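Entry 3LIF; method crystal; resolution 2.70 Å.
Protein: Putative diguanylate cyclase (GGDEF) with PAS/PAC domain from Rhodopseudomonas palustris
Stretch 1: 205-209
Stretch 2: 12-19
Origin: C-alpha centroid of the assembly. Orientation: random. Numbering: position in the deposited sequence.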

# COMPACT_ATOMS: atom_id res chain seq x y z
N PRO A 205 -0.97 18.62 4.66
CA PRO A 205 -1.01 17.19 4.55
C PRO A 205 -2.02 16.89 3.41
O PRO A 205 -2.13 15.73 3.00
CB PRO A 205 -1.73 16.75 5.87
CG PRO A 205 -2.52 17.90 6.30
CD PRO A 205 -1.59 19.05 5.94
N ASP A 206 -2.71 17.88 2.81
CA ASP A 206 -2.57 18.40 1.44
C ASP A 206 -2.49 19.91 1.20
O ASP A 206 -2.69 20.73 2.16
CB ASP A 206 -3.94 18.07 0.90
CG ASP A 206 -5.07 18.72 1.80
OD1 ASP A 206 -5.42 18.23 2.90
OD2 ASP A 206 -5.56 19.80 1.45
N GLY A 207 -2.39 20.32 -0.08
CA GLY A 207 -2.61 19.50 -1.23
C GLY A 207 -2.58 19.95 -2.72
O GLY A 207 -2.97 19.12 -3.54
N TYR A 208 -2.09 21.12 -3.18
CA TYR A 208 -2.09 21.32 -4.69
C TYR A 208 -1.09 22.28 -5.34
O TYR A 208 -1.04 23.40 -4.95
CB TYR A 208 -3.44 21.84 -5.11
CG TYR A 208 -3.74 21.92 -6.58
CD1 TYR A 208 -4.27 20.82 -7.27
CD2 TYR A 208 -3.59 23.14 -7.28
CE1 TYR A 208 -4.60 20.90 -8.65
CE2 TYR A 208 -3.91 23.24 -8.66
CZ TYR A 208 -4.42 22.12 -9.33
OH TYR A 208 -4.74 22.20 -10.66
N TYR A 209 -0.35 21.91 -6.38
CA TYR A 209 0.71 22.83 -6.86
C TYR A 209 1.36 22.44 -8.17
O TYR A 209 1.09 21.39 -8.72
CB TYR A 209 1.82 23.01 -5.82
CG TYR A 209 2.55 21.74 -5.48
CD1 TYR A 209 3.65 21.34 -6.20
CD2 TYR A 209 2.12 20.92 -4.44
CE1 TYR A 209 4.29 20.16 -5.91
CE2 TYR A 209 2.75 19.74 -4.15
CZ TYR A 209 3.84 19.36 -4.87
OH TYR A 209 4.49 18.16 -4.58
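Stretch 2, residues 12-19: QSETEMRN

Residues 12-19 form one unbroken piece of a longer α-helix, its turns closed by backbone hydrogen bonds such as Met17 N to Ser13 O (2.8 Å) and Arg18 N to Glu14 O (2.8 Å). Stretch 1 is extended through Tyr208 and Tyr209, in a strand that continues later in the chain, and a cis peptide bond joins Asp206 to Gly207. Helix and strand run roughly antiparallel, with an angle of 146° between their N-to-C directions and a closest axis approach of 8.9 Å. The backbones come nearest at Gly207 and Arg18, whose CA atoms lie 7.1 Å apart.

Tyr208 carries most of the contact. Its CA-to-CB bond points toward the helix, and with chi1 in the t well, the ring lies against Glu14, Met17 and Arg18. Glu14 CG sits over one ring face, 3.4 Å from the centroid of the Tyr208 ring and 13° off its normal, a CH-pi contact made by the aliphatic part of an acidic side chain. Selenomethionine Met17, one turn on from Ser13, adds an apolar contact, its CB 3.6 Å from Tyr208 CE1. The hydroxyl OH of Tyr208 comes no closer than 4.2 Å to Ser13 OG.

The CA-to-CB bond of Arg18 points sideways relative to the strand, but the end of the side chain comes nearer. Tyr208 CB lies over one face of the guanidinium, 3.1 Å from Arg18 NH1, and Gly207 C lies over a face as well. The same NH1 forms a salt bridge within the helix to Glu14 OE2 (2.7 Å), with weak hydrogen-bond geometry, tying together two side chains that both touch Tyr208. Asp206 OD2 lies near the guanidinium plane, 4.2 Å from Arg18 NH2, too far for a salt bridge. A water spans the charges instead, donating to Asp206 OD2 (2.8 Å) and accepting a weak bond from Arg18 NE (3.1 Å). No direct hydrogen bond crosses between the stretches.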

# COMPACT_ATOMS: atom_id res chain seq x y z
N GLN A 12 -11.71 25.26 -11.52
CA GLN A 12 -12.58 24.12 -11.38
C GLN A 12 -11.75 22.89 -11.55
O GLN A 12 -12.07 21.80 -11.05
CB GLN A 12 -13.65 24.09 -12.48
CG GLN A 12 -14.22 25.45 -12.81
CD GLN A 12 -15.44 25.35 -13.75
OE1 GLN A 12 -15.35 24.87 -14.91
NE2 GLN A 12 -16.59 25.81 -13.24
N SER A 13 -10.69 23.01 -12.29
CA SER A 13 -9.88 21.86 -12.44
C SER A 13 -9.20 21.57 -11.06
O SER A 13 -9.26 20.43 -10.56
CB SER A 13 -8.89 22.05 -13.56
OG SER A 13 -7.85 21.16 -13.31
N GLU A 14 -8.62 22.60 -10.43
CA GLU A 14 -8.06 22.46 -9.10
C GLU A 14 -9.14 21.88 -8.20
O GLU A 14 -8.91 20.93 -7.46
CB GLU A 14 -7.54 23.79 -8.55
CG GLU A 14 -6.99 23.70 -7.14
CD GLU A 14 -6.47 25.03 -6.57
OE1 GLU A 14 -5.91 25.86 -7.33
OE2 GLU A 14 -6.60 25.23 -5.34
N THR A 15 -10.34 22.41 -8.25
CA THR A 15 -11.34 21.78 -7.44
C THR A 15 -11.52 20.29 -7.80
O THR A 15 -11.77 19.48 -6.91
CB THR A 15 -12.68 22.58 -7.46
OG1 THR A 15 -12.45 23.80 -6.79
CG2 THR A 15 -13.78 21.88 -6.68
N GLU A 16 -11.44 19.88 -9.05
CA GLU A 16 -11.79 18.48 -9.29
C GLU A 16 -10.67 17.61 -8.78
O GLU A 16 -10.92 16.52 -8.27
CB GLU A 16 -12.03 18.14 -10.75
CG GLU A 16 -13.12 18.91 -11.43
CD GLU A 16 -12.94 18.87 -12.95
OE1 GLU A 16 -11.85 18.40 -13.44
OE2 GLU A 16 -13.87 19.31 -13.66
N MSE A 17 -9.44 18.11 -8.97
CA MSE A 17 -8.26 17.43 -8.54
C MSE A 17 -8.32 17.31 -7.03
O MSE A 17 -8.16 16.21 -6.52
CB MSE A 17 -7.00 18.19 -8.93
CG MSE A 17 -6.85 18.45 -10.40
SE MSE A 17 -6.45 16.81 -11.29
CE MSE A 17 -4.53 17.25 -11.46
N ARG A 18 -8.60 18.39 -6.31
CA ARG A 18 -8.62 18.27 -4.86
C ARG A 18 -9.66 17.24 -4.43
O ARG A 18 -9.39 16.45 -3.52
CB ARG A 18 -8.72 19.63 -4.11
CG ARG A 18 -7.49 20.47 -4.38
CD ARG A 18 -7.55 21.98 -4.02
NE ARG A 18 -6.84 22.17 -2.77
CZ ARG A 18 -5.79 22.95 -2.56
NH1 ARG A 18 -5.29 23.74 -3.50
NH2 ARG A 18 -5.25 22.95 -1.34
N ASN A 19 -10.82 17.16 -5.09
CA ASN A 19 -11.80 16.16 -4.65
C ASN A 19 -11.31 14.82 -5.01
O ASN A 19 -11.46 13.90 -4.26
CB ASN A 19 -13.23 16.34 -5.20
CG ASN A 19 -13.77 17.76 -4.94
OD1 ASN A 19 -14.70 18.21 -5.64
ND2 ASN A 19 -13.17 18.49 -3.97
O HOH W 1 -6.59 19.49 -1.18